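Local coordinates for protein cobalt-precorrin-5B C(1)-methyltransferase (Archaeoglobus fulgidus, PDB 1SR8) that probably methylates C-1 of cobalt-precorrin-5B with S-adenosyl-L-methionine, giving cobalt-precorrin-6A in the anaerobic route to adenosylcobalamin, at residues Arg40-Thr43 and Thr44-Ala48. Sequence-based numbering, arbitrary orientation.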
loop_
_atom_site.group_PDB
_atom_site.type_symbol
_atom_site.label_atom_id
_atom_site.label_comp_id
_atom_site.label_asym_id
_atom_site.label_seq_id
_atom_site.Cartn_x
_atom_site.Cartn_y
_atom_site.Cartn_z
ATOM N N ARG A 40 6.991 7.338 0.065
ATOM C CA ARG A 40 5.933 6.343 -0.066
ATOM C C ARG A 40 4.624 7.124 -0.185
ATOM O O ARG A 40 4.540 8.277 0.250
ATOM C CB ARG A 40 5.843 5.456 1.181
ATOM C CG ARG A 40 6.941 4.426 1.321
ATOM C CD ARG A 40 6.346 3.116 1.802
ATOM N NE ARG A 40 7.340 2.058 1.936
ATOM C CZ ARG A 40 8.173 1.941 2.965
ATOM N NH1 ARG A 40 8.132 2.821 3.955
ATOM N NH2 ARG A 40 9.043 0.938 3.009
ATOM N N GLY A 41 3.603 6.501 -0.761
ATOM C CA GLY A 41 2.317 7.166 -0.879
ATOM C C GLY A 41 1.334 6.505 0.063
ATOM O O GLY A 41 1.726 5.688 0.897
ATOM N N ILE A 42 0.061 6.876 -0.044
ATOM C CA ILE A 42 -0.982 6.273 0.779
ATOM C C ILE A 42 -1.927 5.570 -0.182
ATOM O O ILE A 42 -2.176 6.058 -1.287
ATOM C CB ILE A 42 -1.784 7.315 1.600
ATOM C CG1 ILE A 42 -2.314 8.422 0.678
ATOM C CG2 ILE A 42 -0.914 7.861 2.727
ATOM C CD1 ILE A 42 -3.322 9.353 1.338
ATOM N N THR A 43 -2.440 4.418 0.228
ATOM C CA THR A 43 -3.352 3.653 -0.611
ATOM C C THR A 43 -4.758 4.265 -0.662
ATOM O O THR A 43 -5.084 5.170 0.102
ATOM C CB THR A 43 -3.517 2.233 -0.072
ATOM O OG1 THR A 43 -3.951 2.310 1.288
ATOM C CG2 THR A 43 -2.221 1.469 -0.150
ATOM N N THR A 44 -5.581 3.752 -1.574
ATOM C CA THR A 44 -6.968 4.174 -1.701
ATOM C C THR A 44 -7.663 3.851 -0.366
ATOM O O THR A 44 -8.566 4.563 0.078
ATOM C CB THR A 44 -7.656 3.400 -2.845
ATOM O OG1 THR A 44 -7.220 2.034 -2.818
ATOM C CG2 THR A 44 -7.287 3.986 -4.194
ATOM N N GLY A 45 -7.221 2.768 0.272
ATOM C CA GLY A 45 -7.790 2.370 1.548
ATOM C C GLY A 45 -7.463 3.390 2.623
ATOM O O GLY A 45 -8.328 3.758 3.426
ATOM N N THR A 46 -6.222 3.868 2.643
ATOM C CA THR A 46 -5.830 4.850 3.641
ATOM C C THR A 46 -6.454 6.210 3.349
ATOM O O THR A 46 -6.791 6.955 4.268
ATOM C CB THR A 46 -4.314 5.011 3.697
ATOM O OG1 THR A 46 -3.722 3.794 4.165
ATOM C CG2 THR A 46 -3.939 6.154 4.629
ATOM N N THR A 47 -6.605 6.532 2.069
ATOM C CA THR A 47 -7.191 7.809 1.676
ATOM C C THR A 47 -8.666 7.796 2.051
ATOM O O THR A 47 -9.209 8.798 2.527
ATOM C CB THR A 47 -7.027 8.052 0.167
ATOM O OG1 THR A 47 -5.628 8.038 -0.162
ATOM C CG2 THR A 47 -7.624 9.398 -0.228
ATOM N N ALA A 48 -9.310 6.650 1.862
ATOM C CA ALA A 48 -10.716 6.512 2.214
ATOM C C ALA A 48 -10.878 6.679 3.729
ATOM O O ALA A 48 -11.813 7.341 4.204
ATOM C CB ALA A 48 -11.235 5.145 1.769
#
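T43 is the N-cap of helix 44-57, bonded to T46 and T47 in the first turn. This is a local, buried contact, where strand 36-42 passes directly into the helix. The hydroxyl of T43 reaches the first turn of the helix. Its OG1 accepts from T46 N at 3.1 Å, with an N-H...O angle of 154°. The torsion that allows this sets OG1 between the backbone N and the carbonyl carbon (chi1 56°).

The carbonyl oxygen T43 O takes two donors from T47. T47 N lies 2.8 Å from T43 O, in the first i to i+4 bond of the helix. T47 OG1 lies 2.9 Å from T43 O and approaches from above the carbonyl plane, 41° out of it. T47 OG1 sits beside its own backbone N, so one residue offers both donors to the same oxygen.

I42, the last residue of the strand, packs its side chain against T46 and T47. Its CG1 lies 3.4 Å from T47 OG1. I42 CB rests 3.9 Å from T46 CG2, and the two side chains cross at about a right angle.

T46 turns its methyl to I42, while its OG1 bonds to G188 O and Q138 NE2. T44 OG1 bonds to L184 N.

The threonine hydroxyls thus do different work. T43 satisfies a buried N-H of the first turn, T47 adds a second grip on T43 O, and T44 and T46 tie the helix start to L184, G188 and Q138.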